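Putative lipoprotein (Bacteroides ovatus, PDB 3OQQ) is of unknown function but is probably a lipid-anchored protein of the bacterial cell envelope that carries bound calcium ions. Local coordinates at residues G342-M347 and S354-E359; W242-D247 and D283-T288; V25-S30 and S35-D40; V399-A404 and Q420-N425. All blocks are in the same frame, centred on the assembly; numbering follows the deposited sequence. Where two conformers were deposited one is given.

Contact 1: residues G342-M347 and S354-E359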
loop_
_atom_site.group_PDB
_atom_site.type_symbol
_atom_site.label_atom_id
_atom_site.label_comp_id
_atom_site.label_asym_id
_atom_site.label_seq_id
_atom_site.Cartn_x
_atom_site.Cartn_y
_atom_site.Cartn_z
ATOM N N GLY A 342 7.727 -20.689 -6.844
ATOM C CA GLY A 342 8.521 -19.471 -6.970
ATOM C C GLY A 342 8.163 -18.505 -8.086
ATOM O O GLY A 342 8.859 -17.504 -8.278
ATOM N N LYS A 343 7.096 -18.786 -8.842
ATOM C CA LYS A 343 6.613 -17.875 -9.868
ATOM C C LYS A 343 6.158 -16.558 -9.186
ATOM O O LYS A 343 5.412 -16.589 -8.211
ATOM C CB LYS A 343 5.465 -18.538 -10.619
ATOM C CG LYS A 343 5.240 -18.056 -12.026
ATOM C CD LYS A 343 3.817 -18.351 -12.452
ATOM C CE LYS A 343 3.526 -19.810 -12.695
ATOM N NZ LYS A 343 2.068 -20.054 -12.757
ATOM N N GLU A 344 6.651 -15.425 -9.680
ATOM C CA GLU A 344 6.426 -14.089 -9.146
ATOM C C GLU A 344 5.517 -13.304 -10.079
ATOM O O GLU A 344 5.781 -13.231 -11.284
ATOM C CB GLU A 344 7.805 -13.416 -9.005
ATOM C CG GLU A 344 7.924 -12.274 -8.024
ATOM C CD GLU A 344 9.263 -11.580 -8.171
ATOM O OE1 GLU A 344 10.253 -12.050 -7.571
ATOM O OE2 GLU A 344 9.343 -10.622 -8.970
ATOM N N ILE A 345 4.421 -12.743 -9.528
ATOM C CA ILE A 345 3.434 -11.985 -10.302
ATOM C C ILE A 345 3.401 -10.541 -9.798
ATOM O O ILE A 345 3.344 -10.318 -8.609
ATOM C CB ILE A 345 2.028 -12.676 -10.231
ATOM C CG1 ILE A 345 2.138 -14.178 -10.592
ATOM C CG2 ILE A 345 0.964 -11.958 -11.114
ATOM C CD1 ILE A 345 0.917 -15.063 -10.228
ATOM N N HIS A 346 3.458 -9.570 -10.708
ATOM C CA HIS A 346 3.343 -8.147 -10.391
ATOM C C HIS A 346 2.124 -7.597 -11.148
ATOM O O HIS A 346 1.577 -8.288 -12.013
ATOM C CB HIS A 346 4.634 -7.400 -10.794
ATOM C CG HIS A 346 5.846 -7.799 -10.002
ATOM N ND1 HIS A 346 6.441 -6.925 -9.134
ATOM C CD2 HIS A 346 6.540 -8.962 -9.995
ATOM C CE1 HIS A 346 7.482 -7.568 -8.626
ATOM N NE2 HIS A 346 7.572 -8.802 -9.104
HETATM N N MSE A 347 1.730 -6.350 -10.872
HETATM C CA MSE A 347 0.637 -5.716 -11.627
HETATM C C MSE A 347 1.162 -5.251 -12.997
HETATM O O MSE A 347 2.370 -5.179 -13.196
HETATM C CB MSE A 347 0.051 -4.531 -10.855
HETATM C CG MSE A 347 -0.470 -4.933 -9.480
HETATM SE SE MSE A 347 -1.317 -3.499 -8.517
HETATM C CE MSE A 347 0.240 -2.424 -8.165
ATOM N N SER A 354 14.915 -8.254 -9.483
ATOM C CA SER A 354 16.178 -8.639 -10.158
ATOM C C SER A 354 16.424 -10.153 -10.090
ATOM O O SER A 354 16.945 -10.723 -11.034
ATOM C CB SER A 354 17.378 -7.943 -9.515
ATOM O OG SER A 354 17.220 -6.539 -9.553
ATOM N N ALA A 355 16.064 -10.795 -8.971
ATOM C CA ALA A 355 16.244 -12.236 -8.767
ATOM C C ALA A 355 15.358 -13.040 -9.705
ATOM O O ALA A 355 15.779 -14.072 -10.208
ATOM C CB ALA A 355 15.908 -12.591 -7.326
ATOM N N TYR A 356 14.138 -12.554 -9.966
ATOM C CA TYR A 356 13.218 -13.270 -10.835
ATOM C C TYR A 356 13.358 -12.882 -12.298
ATOM O O TYR A 356 12.841 -13.605 -13.162
ATOM C CB TYR A 356 11.767 -13.030 -10.371
ATOM C CG TYR A 356 10.789 -13.975 -11.017
ATOM C CD1 TYR A 356 10.857 -15.346 -10.783
ATOM C CD2 TYR A 356 9.833 -13.511 -11.921
ATOM C CE1 TYR A 356 9.985 -16.231 -11.408
ATOM C CE2 TYR A 356 8.958 -14.390 -12.560
ATOM C CZ TYR A 356 9.042 -15.752 -12.303
ATOM O OH TYR A 356 8.207 -16.644 -12.931
ATOM N N LYS A 357 14.037 -11.750 -12.577
ATOM C CA LYS A 357 14.170 -11.163 -13.917
ATOM C C LYS A 357 14.471 -12.190 -15.032
ATOM O O LYS A 357 13.777 -12.182 -16.067
ATOM C CB LYS A 357 15.230 -10.047 -13.943
ATOM C CG LYS A 357 15.033 -9.094 -15.117
ATOM C CD LYS A 357 16.330 -8.458 -15.573
ATOM C CE LYS A 357 16.103 -7.533 -16.745
ATOM N NZ LYS A 357 17.292 -7.476 -17.640
ATOM N N ALA A 358 15.490 -13.043 -14.826
ATOM C CA ALA A 358 15.919 -14.043 -15.816
ATOM C C ALA A 358 14.795 -15.053 -16.085
ATOM O O ALA A 358 14.518 -15.353 -17.255
ATOM C CB ALA A 358 17.206 -14.761 -15.364
ATOM N N GLU A 359 14.139 -15.551 -15.008
ATOM C CA GLU A 359 13.029 -16.502 -15.115
ATOM C C GLU A 359 11.860 -15.885 -15.867
ATOM O O GLU A 359 11.275 -16.559 -16.710
ATOM C CB GLU A 359 12.553 -16.950 -13.731
ATOM C CG GLU A 359 13.300 -18.142 -13.160
ATOM C CD GLU A 359 13.018 -18.346 -11.682
ATOM O OE1 GLU A 359 11.942 -18.898 -11.355
ATOM O OE2 GLU A 359 13.844 -17.905 -10.849
#
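One face of the Y356 ring is occupied by the E344 side chain: CB of E344 stands 3.7 Å from the ring centroid, 17° off the normal, a CH-pi contact displaced toward the rim. G342 O comes in obliquely, 3.6 Å from Y356 CE1, and Y356 OH is 3.4 Å from K343 CG. The H346 ring meets the E344 carboxylate at its edge, in plane. Its NE2 gives a His-carboxylate hydrogen bond to E344 OE2, which is approached on the anti side and 32° out of the carboxylate plane. With CG of E344 anti to the backbone N (chi1 -157°), the chain runs past CB of Y356. N334 holds the other nitrogen of H346, which stacks on F336. The contact thus seats the segment leading into helix 357-364 against edge strand 343-346; G342 and K343, both facing V339, form a G1 bulge. Tyrosine suits its place: its ring offers E344 CB a broad face and packs on W135 and Y376, and its hydroxyl lies beside the aliphatic part of K343, whose NZ bonds W135 O. H346 NE2 and T353 OG1 each hold one oxygen of the buried carboxylate, which fixes the rotation of E344 and keeps its CB over the tyrosine.

Contact 2: residues W242-D247 and D283-T288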
loop_
_atom_site.group_PDB
_atom_site.type_symbol
_atom_site.label_atom_id
_atom_site.label_comp_id
_atom_site.label_asym_id
_atom_site.label_seq_id
_atom_site.Cartn_x
_atom_site.Cartn_y
_atom_site.Cartn_z
ATOM N N TRP A 242 2.498 -20.663 15.180
ATOM C CA TRP A 242 1.452 -19.834 15.760
ATOM C C TRP A 242 0.059 -20.284 15.349
ATOM O O TRP A 242 -0.135 -20.987 14.351
ATOM C CB TRP A 242 1.660 -18.348 15.411
ATOM C CG TRP A 242 1.482 -18.009 13.949
ATOM C CD1 TRP A 242 2.451 -18.013 12.984
ATOM C CD2 TRP A 242 0.263 -17.593 13.295
ATOM N NE1 TRP A 242 1.904 -17.654 11.764
ATOM C CE2 TRP A 242 0.572 -17.367 11.934
ATOM C CE3 TRP A 242 -1.059 -17.368 13.736
ATOM C CZ2 TRP A 242 -0.395 -16.957 11.003
ATOM C CZ3 TRP A 242 -2.016 -16.972 12.816
ATOM C CH2 TRP A 242 -1.689 -16.793 11.459
ATOM N N ASN A 243 -0.919 -19.849 16.139
ATOM C CA ASN A 243 -2.328 -20.091 15.904
ATOM C C ASN A 243 -3.098 -18.907 16.392
ATOM O O ASN A 243 -2.624 -18.176 17.267
ATOM C CB ASN A 243 -2.812 -21.375 16.598
ATOM C CG ASN A 243 -2.414 -22.655 15.916
ATOM O OD1 ASN A 243 -1.456 -23.305 16.310
ATOM N ND2 ASN A 243 -3.101 -23.021 14.844
ATOM N N TRP A 244 -4.270 -18.665 15.783
ATOM C CA TRP A 244 -5.185 -17.641 16.271
ATOM C C TRP A 244 -5.728 -18.160 17.594
ATOM O O TRP A 244 -5.739 -19.381 17.797
ATOM C CB TRP A 244 -6.340 -17.425 15.270
ATOM C CG TRP A 244 -6.029 -16.493 14.129
ATOM C CD1 TRP A 244 -5.947 -15.131 14.177
ATOM C CD2 TRP A 244 -5.803 -16.864 12.759
ATOM N NE1 TRP A 244 -5.670 -14.627 12.925
ATOM C CE2 TRP A 244 -5.609 -15.668 12.028
ATOM C CE3 TRP A 244 -5.799 -18.092 12.066
ATOM C CZ2 TRP A 244 -5.344 -15.667 10.651
ATOM C CZ3 TRP A 244 -5.556 -18.087 10.692
ATOM C CH2 TRP A 244 -5.341 -16.888 10.000
ATOM N N SER A 245 -6.162 -17.274 18.496
ATOM C CA SER A 245 -6.849 -17.705 19.709
ATOM C C SER A 245 -8.126 -18.410 19.253
ATOM O O SER A 245 -8.720 -17.965 18.276
ATOM C CB SER A 245 -7.205 -16.505 20.588
ATOM O OG SER A 245 -6.046 -15.887 21.112
ATOM N N ASN A 246 -8.497 -19.535 19.883
ATOM C CA ASN A 246 -9.683 -20.329 19.536
ATOM C C ASN A 246 -9.728 -20.578 18.000
ATOM O O ASN A 246 -10.734 -20.318 17.333
ATOM C CB ASN A 246 -10.976 -19.666 20.082
ATOM C CG ASN A 246 -10.821 -19.163 21.512
ATOM O OD1 ASN A 246 -10.506 -19.919 22.448
ATOM N ND2 ASN A 246 -10.925 -17.857 21.692
ATOM N N ASP A 247 -8.587 -21.070 17.466
ATOM C CA ASP A 247 -8.358 -21.375 16.056
ATOM C C ASP A 247 -9.179 -22.573 15.617
ATOM O O ASP A 247 -9.441 -23.480 16.409
ATOM C CB ASP A 247 -6.858 -21.626 15.770
ATOM C CG ASP A 247 -6.398 -21.110 14.412
ATOM O OD1 ASP A 247 -7.274 -20.788 13.562
ATOM O OD2 ASP A 247 -5.167 -21.038 14.190
ATOM N N ASP A 283 -12.343 -24.517 0.750
ATOM C CA ASP A 283 -12.789 -23.244 1.304
ATOM C C ASP A 283 -11.820 -22.143 1.059
ATOM O O ASP A 283 -12.237 -20.997 0.880
ATOM C CB ASP A 283 -12.987 -23.383 2.820
ATOM C CG ASP A 283 -14.007 -24.423 3.184
ATOM O OD1 ASP A 283 -14.793 -24.804 2.304
ATOM O OD2 ASP A 283 -14.026 -24.845 4.357
HETATM N N MSE A 284 -10.517 -22.447 1.186
HETATM C CA MSE A 284 -9.461 -21.435 1.100
HETATM C C MSE A 284 -9.641 -20.411 2.250
HETATM O O MSE A 284 -10.200 -20.784 3.288
HETATM C CB MSE A 284 -9.389 -20.809 -0.310
HETATM C CG MSE A 284 -8.888 -21.833 -1.372
HETATM SE SE MSE A 284 -9.286 -21.283 -3.182
HETATM C CE MSE A 284 -10.944 -22.092 -3.321
ATOM N N PHE A 285 -9.169 -19.152 2.101
ATOM C CA PHE A 285 -9.130 -18.220 3.222
ATOM C C PHE A 285 -9.886 -16.901 3.017
ATOM O O PHE A 285 -9.428 -16.032 2.269
ATOM C CB PHE A 285 -7.641 -17.918 3.577
ATOM C CG PHE A 285 -7.448 -17.076 4.828
ATOM C CD1 PHE A 285 -7.831 -17.559 6.079
ATOM C CD2 PHE A 285 -6.862 -15.820 4.757
ATOM C CE1 PHE A 285 -7.665 -16.788 7.216
ATOM C CE2 PHE A 285 -6.673 -15.055 5.908
ATOM C CZ PHE A 285 -7.081 -15.541 7.130
ATOM N N GLN A 286 -10.975 -16.705 3.825
ATOM C CA GLN A 286 -11.829 -15.505 3.847
ATOM C C GLN A 286 -12.448 -15.216 2.465
ATOM O O GLN A 286 -12.579 -14.050 2.111
ATOM C CB GLN A 286 -11.037 -14.275 4.363
ATOM C CG GLN A 286 -10.353 -14.455 5.759
ATOM C CD GLN A 286 -11.346 -14.775 6.878
ATOM O OE1 GLN A 286 -12.012 -15.804 6.883
ATOM N NE2 GLN A 286 -11.441 -13.929 7.879
ATOM N N VAL A 287 -12.814 -16.264 1.681
ATOM C CA VAL A 287 -13.390 -16.081 0.321
ATOM C C VAL A 287 -14.686 -16.920 0.067
ATOM O O VAL A 287 -15.397 -16.706 -0.931
ATOM C CB VAL A 287 -12.336 -16.358 -0.812
ATOM C CG1 VAL A 287 -11.162 -15.393 -0.731
ATOM C CG2 VAL A 287 -11.850 -17.821 -0.844
ATOM N N THR A 288 -14.958 -17.914 0.903
ATOM C CA THR A 288 -16.094 -18.794 0.618
ATOM C C THR A 288 -17.246 -18.482 1.568
ATOM O O THR A 288 -17.074 -18.525 2.792
ATOM C CB THR A 288 -15.666 -20.297 0.666
ATOM O OG1 THR A 288 -14.589 -20.549 -0.261
ATOM C CG2 THR A 288 -16.815 -21.244 0.364
#
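W242, at the end of strand 234-242, supports W244, the residue that crosses to F285: W242 CZ3 lies over the centre of one face of the W244 ring system, 3.8 Å above its plane. N243 turns its amide to D247, ND2 bonding OD2 at 2.9 Å with OD2 of D247 only 3° out of the amide plane of N243. W244 then reaches across. Its CG is anti to the carbonyl carbon (chi1 -83°), and the six-membered ring meets the F285 ring rim to rim, W244 CH2 lying 3.6 Å from F285 CZ. Their planes differ by 20°, yet the centroids are 5.7 Å apart, so neither ring covers the other. Q286 CG sits over the F285 ring centre. Beyond S245 and N246, D247 OD2 also takes a weak bond from W244 N, and its carboxylate forms salt bridges with R253 and R293. Two loops that follow strands of the same six-stranded sheet are thereby joined; the first leads on to its strand 253-263, the second to strand 298-307, outside it. Large flat residues suit this place, reaching across from opposite directions to bury apolar rim against apolar rim; P297 O satisfies the indole N-H, while the aspartate, paired with arginines, fixes the loop behind the tryptophan.

Contact 3: residues V25-S30 and S35-D40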
loop_
_atom_site.group_PDB
_atom_site.type_symbol
_atom_site.label_atom_id
_atom_site.label_comp_id
_atom_site.label_asym_id
_atom_site.label_seq_id
_atom_site.Cartn_x
_atom_site.Cartn_y
_atom_site.Cartn_z
ATOM N N VAL A 25 -4.372 17.031 6.476
ATOM C CA VAL A 25 -5.066 17.145 5.188
ATOM C C VAL A 25 -5.637 15.771 4.829
ATOM O O VAL A 25 -4.911 14.774 4.895
ATOM C CB VAL A 25 -4.145 17.713 4.081
ATOM C CG1 VAL A 25 -4.893 17.860 2.754
ATOM C CG2 VAL A 25 -3.524 19.049 4.519
ATOM N N TYR A 26 -6.937 15.723 4.481
ATOM C CA TYR A 26 -7.678 14.489 4.154
ATOM C C TYR A 26 -8.308 14.564 2.762
ATOM O O TYR A 26 -8.635 15.661 2.297
ATOM C CB TYR A 26 -8.822 14.274 5.188
ATOM C CG TYR A 26 -8.365 14.219 6.633
ATOM C CD1 TYR A 26 -8.184 15.385 7.374
ATOM C CD2 TYR A 26 -8.147 13.003 7.268
ATOM C CE1 TYR A 26 -7.717 15.341 8.684
ATOM C CE2 TYR A 26 -7.677 12.944 8.582
ATOM C CZ TYR A 26 -7.481 14.116 9.291
ATOM O OH TYR A 26 -7.061 14.060 10.598
ATOM N N SER A 27 -8.515 13.414 2.107
ATOM C CA SER A 27 -9.182 13.384 0.792
ATOM C C SER A 27 -10.722 13.324 0.970
ATOM O O SER A 27 -11.452 13.381 -0.019
ATOM C CB SER A 27 -8.693 12.189 -0.021
ATOM O OG SER A 27 -8.981 10.981 0.664
ATOM N N ASP A 28 -11.203 13.200 2.227
ATOM C CA ASP A 28 -12.628 13.095 2.585
ATOM C C ASP A 28 -13.007 14.051 3.711
ATOM O O ASP A 28 -12.192 14.253 4.609
ATOM C CB ASP A 28 -12.949 11.653 3.082
ATOM C CG ASP A 28 -12.790 10.522 2.082
ATOM O OD1 ASP A 28 -11.673 10.357 1.531
ATOM O OD2 ASP A 28 -13.741 9.730 1.932
ATOM N N LYS A 29 -14.270 14.571 3.697
ATOM C CA LYS A 29 -14.869 15.429 4.737
ATOM C C LYS A 29 -14.711 14.774 6.107
ATOM O O LYS A 29 -14.510 15.453 7.118
ATOM C CB LYS A 29 -16.372 15.655 4.452
ATOM C CG LYS A 29 -16.677 16.723 3.418
ATOM C CD LYS A 29 -18.104 16.606 2.894
ATOM C CE LYS A 29 -18.353 17.546 1.742
ATOM N NZ LYS A 29 -19.763 17.481 1.276
ATOM N N SER A 30 -14.815 13.434 6.142
ATOM C CA SER A 30 -14.639 12.683 7.382
ATOM C C SER A 30 -13.136 12.695 7.704
ATOM O O SER A 30 -12.319 12.350 6.844
ATOM C CB SER A 30 -15.158 11.258 7.230
ATOM O OG SER A 30 -14.172 10.419 6.648
ATOM N N SER A 35 -8.287 8.291 5.173
ATOM C CA SER A 35 -8.366 9.381 4.198
ATOM C C SER A 35 -7.267 10.446 4.402
ATOM O O SER A 35 -7.151 11.336 3.559
ATOM C CB SER A 35 -9.761 10.015 4.221
ATOM O OG SER A 35 -9.905 10.977 5.250
ATOM N N LEU A 36 -6.451 10.356 5.498
ATOM C CA LEU A 36 -5.341 11.292 5.712
ATOM C C LEU A 36 -4.318 11.140 4.586
ATOM O O LEU A 36 -3.900 10.018 4.262
ATOM C CB LEU A 36 -4.669 11.051 7.068
ATOM C CG LEU A 36 -3.752 12.151 7.576
ATOM C CD1 LEU A 36 -3.987 12.394 9.022
ATOM C CD2 LEU A 36 -2.281 11.776 7.367
ATOM N N LEU A 37 -3.950 12.263 3.977
ATOM C CA LEU A 37 -2.962 12.325 2.891
ATOM C C LEU A 37 -1.615 12.810 3.429
ATOM O O LEU A 37 -0.577 12.263 3.079
ATOM C CB LEU A 37 -3.456 13.272 1.807
ATOM C CG LEU A 37 -4.765 12.901 1.130
ATOM C CD1 LEU A 37 -5.273 14.066 0.343
ATOM C CD2 LEU A 37 -4.594 11.661 0.232
ATOM N N VAL A 38 -1.645 13.848 4.279
ATOM C CA VAL A 38 -0.442 14.435 4.877
ATOM C C VAL A 38 -0.837 14.925 6.288
ATOM O O VAL A 38 -1.897 15.526 6.467
ATOM C CB VAL A 38 0.242 15.511 3.964
ATOM C CG1 VAL A 38 -0.624 16.740 3.763
ATOM C CG2 VAL A 38 1.629 15.898 4.472
ATOM N N GLY A 39 -0.037 14.536 7.276
ATOM C CA GLY A 39 -0.264 14.860 8.678
ATOM C C GLY A 39 0.796 15.760 9.269
ATOM O O GLY A 39 1.913 15.832 8.740
ATOM N N ASP A 40 0.427 16.457 10.380
ATOM C CA ASP A 40 1.260 17.366 11.185
ATOM C C ASP A 40 2.096 18.338 10.315
ATOM O O ASP A 40 3.312 18.450 10.479
ATOM C CB ASP A 40 2.154 16.546 12.157
ATOM C CG ASP A 40 1.355 15.876 13.269
ATOM O OD1 ASP A 40 0.413 16.515 13.795
ATOM O OD2 ASP A 40 1.687 14.730 13.633
#
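Backbone hydrogen bonds join V25 to V38 and L37: V25 N donates to V38 O at 2.9 Å and nearly straight (173°), while V25 O takes L37 N at 2.8 Å and, weakly, V38 N at 3.5 Å. Two successive residues opposite one make a classic beta bulge, and it shifts the pairing of this antiparallel hairpin by one residue, so that Y26 faces L36 as a non-hydrogen-bonded pair. Toward the turn, S27 N bonds S35 O at 2.9 Å, and the same oxygen receives a CA-H...O contact from Y26. S27 OG donates to D28 OD1, and S35 OG bonds S32 O, inside the turn.

Packing differs on the two faces. On one, V25 and V38 lie side by side pointing the same way; V38 CG1, between its backbone N and carbonyl carbon (chi1 66°), is set 3.7 Å from V25 CB. V25 packs on V60 of the neighbouring strand 59-65, and V38 on L49 and L51 of strand 46-54. On the other, the L36 and Y26 side chains cross at a slant, L36 CD1 coming 3.8 Å from Y26 CE2, and S35 OG stands at the ring edge near its plane. L37 sends CD1 toward the S27 backbone and also packs on V60. Small serines tie the bend to itself, whereas V25, L37 and V38 are buried and L36 stays partly exposed; at the bulge, V25 O is held firmly by L37 N and only weakly by V38 N.

Contact 4: residues V399-A404 and Q420-N425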
loop_
_atom_site.group_PDB
_atom_site.type_symbol
_atom_site.label_atom_id
_atom_site.label_comp_id
_atom_site.label_asym_id
_atom_site.label_seq_id
_atom_site.Cartn_x
_atom_site.Cartn_y
_atom_site.Cartn_z
ATOM N N VAL A 399 -16.567 -15.697 -8.109
ATOM C CA VAL A 399 -17.497 -14.663 -8.563
ATOM C C VAL A 399 -16.698 -13.730 -9.498
ATOM O O VAL A 399 -15.688 -13.163 -9.052
ATOM C CB VAL A 399 -18.187 -13.884 -7.400
ATOM C CG1 VAL A 399 -18.899 -12.637 -7.916
ATOM C CG2 VAL A 399 -19.155 -14.772 -6.625
ATOM N N PRO A 400 -17.114 -13.553 -10.780
ATOM C CA PRO A 400 -16.371 -12.636 -11.673
ATOM C C PRO A 400 -16.261 -11.231 -11.078
ATOM O O PRO A 400 -17.264 -10.701 -10.604
ATOM C CB PRO A 400 -17.215 -12.631 -12.959
ATOM C CG PRO A 400 -17.963 -13.920 -12.938
ATOM C CD PRO A 400 -18.286 -14.137 -11.469
ATOM N N PHE A 401 -15.052 -10.629 -11.094
ATOM C CA PHE A 401 -14.818 -9.282 -10.542
ATOM C C PHE A 401 -15.806 -8.248 -11.109
ATOM O O PHE A 401 -16.406 -7.514 -10.334
ATOM C CB PHE A 401 -13.366 -8.818 -10.758
ATOM C CG PHE A 401 -12.997 -7.684 -9.820
ATOM C CD1 PHE A 401 -12.870 -7.903 -8.449
ATOM C CD2 PHE A 401 -12.843 -6.393 -10.296
ATOM C CE1 PHE A 401 -12.566 -6.846 -7.578
ATOM C CE2 PHE A 401 -12.525 -5.333 -9.425
ATOM C CZ PHE A 401 -12.379 -5.567 -8.078
ATOM N N ARG A 402 -16.049 -8.259 -12.444
ATOM C CA ARG A 402 -16.980 -7.366 -13.153
ATOM C C ARG A 402 -18.465 -7.535 -12.637
ATOM O O ARG A 402 -19.275 -6.627 -12.827
ATOM C CB ARG A 402 -16.893 -7.623 -14.670
ATOM C CG ARG A 402 -17.669 -8.863 -15.103
ATOM C CD ARG A 402 -17.263 -9.429 -16.422
ATOM N NE ARG A 402 -17.692 -8.604 -17.535
ATOM C CZ ARG A 402 -17.749 -9.023 -18.794
ATOM N NH1 ARG A 402 -17.448 -10.282 -19.099
ATOM N NH2 ARG A 402 -18.118 -8.193 -19.756
ATOM N N GLU A 403 -18.803 -8.685 -12.006
ATOM C CA GLU A 403 -20.143 -8.910 -11.415
ATOM C C GLU A 403 -20.198 -8.339 -10.000
ATOM O O GLU A 403 -21.221 -7.788 -9.615
ATOM C CB GLU A 403 -20.535 -10.398 -11.428
ATOM C CG GLU A 403 -20.832 -10.899 -12.830
ATOM C CD GLU A 403 -21.396 -12.297 -12.951
ATOM O OE1 GLU A 403 -21.990 -12.797 -11.969
ATOM O OE2 GLU A 403 -21.252 -12.893 -14.042
ATOM N N ALA A 404 -19.096 -8.446 -9.231
ATOM C CA ALA A 404 -18.981 -7.827 -7.905
ATOM C C ALA A 404 -18.974 -6.299 -8.047
ATOM O O ALA A 404 -19.519 -5.602 -7.185
ATOM C CB ALA A 404 -17.699 -8.291 -7.217
ATOM N N GLN A 420 -14.884 6.708 -12.356
ATOM C CA GLN A 420 -13.642 6.741 -11.583
ATOM C C GLN A 420 -13.868 6.250 -10.176
ATOM O O GLN A 420 -12.945 5.747 -9.559
ATOM C CB GLN A 420 -13.040 8.142 -11.601
ATOM C CG GLN A 420 -12.289 8.383 -12.917
ATOM C CD GLN A 420 -11.955 9.811 -13.220
ATOM O OE1 GLN A 420 -11.805 10.654 -12.340
ATOM N NE2 GLN A 420 -11.795 10.103 -14.495
ATOM N N LYS A 421 -15.112 6.314 -9.695
ATOM C CA LYS A 421 -15.506 5.814 -8.374
ATOM C C LYS A 421 -16.271 4.483 -8.513
ATOM O O LYS A 421 -17.147 4.177 -7.708
ATOM C CB LYS A 421 -16.341 6.860 -7.623
ATOM C CG LYS A 421 -15.502 7.993 -7.037
ATOM C CD LYS A 421 -16.385 9.221 -6.852
ATOM C CE LYS A 421 -16.233 9.933 -5.540
ATOM N NZ LYS A 421 -17.069 11.168 -5.502
ATOM N N TRP A 422 -15.873 3.660 -9.486
ATOM C CA TRP A 422 -16.489 2.364 -9.747
ATOM C C TRP A 422 -16.462 1.450 -8.519
ATOM O O TRP A 422 -17.396 0.658 -8.362
ATOM C CB TRP A 422 -15.798 1.657 -10.928
ATOM C CG TRP A 422 -14.351 1.362 -10.683
ATOM C CD1 TRP A 422 -13.287 2.148 -11.005
ATOM C CD2 TRP A 422 -13.810 0.197 -10.036
ATOM N NE1 TRP A 422 -12.115 1.528 -10.645
ATOM C CE2 TRP A 422 -12.404 0.324 -10.055
ATOM C CE3 TRP A 422 -14.381 -0.967 -9.473
ATOM C CZ2 TRP A 422 -11.553 -0.636 -9.472
ATOM C CZ3 TRP A 422 -13.542 -1.895 -8.861
ATOM C CH2 TRP A 422 -12.142 -1.748 -8.907
ATOM N N TYR A 423 -15.380 1.548 -7.684
ATOM C CA TYR A 423 -15.120 0.733 -6.481
ATOM C C TYR A 423 -16.137 1.003 -5.367
ATOM O O TYR A 423 -16.285 0.170 -4.474
ATOM C CB TYR A 423 -13.695 0.960 -5.951
ATOM C CG TYR A 423 -13.296 2.422 -5.921
ATOM C CD1 TYR A 423 -13.759 3.271 -4.920
ATOM C CD2 TYR A 423 -12.440 2.949 -6.880
ATOM C CE1 TYR A 423 -13.434 4.626 -4.914
ATOM C CE2 TYR A 423 -12.071 4.293 -6.856
ATOM C CZ TYR A 423 -12.583 5.131 -5.877
ATOM O OH TYR A 423 -12.233 6.462 -5.847
ATOM N N GLU A 424 -16.844 2.151 -5.432
ATOM C CA GLU A 424 -17.896 2.509 -4.490
ATOM C C GLU A 424 -19.191 1.736 -4.829
ATOM O O GLU A 424 -20.091 1.648 -3.986
ATOM C CB GLU A 424 -18.168 4.035 -4.523
ATOM C CG GLU A 424 -17.064 4.875 -3.911
ATOM C CD GLU A 424 -17.301 6.362 -3.722
ATOM O OE1 GLU A 424 -18.343 6.880 -4.182
ATOM O OE2 GLU A 424 -16.418 7.018 -3.128
ATOM N N ASN A 425 -19.305 1.209 -6.060
ATOM C CA ASN A 425 -20.530 0.509 -6.463
ATOM C C ASN A 425 -20.319 -1.007 -6.423
ATOM O O ASN A 425 -20.120 -1.636 -7.454
ATOM C CB ASN A 425 -21.030 0.986 -7.854
ATOM C CG ASN A 425 -22.322 0.321 -8.322
ATOM O OD1 ASN A 425 -23.147 -0.154 -7.532
ATOM N ND2 ASN A 425 -22.536 0.278 -9.617
#
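F401 and W422 meet within an aromatic cluster that joins the short helix 401-404 to the 3-10 turn that carries W422. The two side chains cross at about a right angle, their planes 76° apart, yet they touch rim to rim with centroids 5.9 Å apart, so this is not a T-shaped stack. Chi1 of -161° swings the F401 ring out from the helix toward the turn, while W422, with chi1 of 62°, holds its CG between the backbone N and the carbonyl carbon and presents the benzo side of the indole. Y405 and F408 touch both rings, F408 edge-to-face with each, and W411 adds a further ring beside W422. Flat, bulky residues suit such a buried place, since ring edges and faces can pack against one another from several directions. P400 takes the N-cap position, its O accepting from both E403 N and A404 N. Nearby, N425 ND2 is bound to D407. At the meeting point, F401 CE2 lies 3.6 Å from W422 CZ3.

In the fold
Along the chain the order is contact 3, contact 2, contact 1, contact 4, each closing before the next opens. Contact 3 is a hairpin in the DUF4841 range; the other three fall in the DUF4842 range. Contact 1 uses the edge strand 343-346 of a six-stranded antiparallel sheet, and contact 2 starts at the end of its other edge strand, 234-242; their centres are about 28 Å apart. Contacts 1 and 3 lie on opposite sides of the chain's centre, about 35 Å between centres. Contact 4 approaches contacts 2 and 3 to about 7 and 6 Å between nearest atoms without touching either. The C-terminal part of the chain therefore comes near the hairpin of contact 3 as well as the loops of contact 2, consistent with a compact single-chain protein.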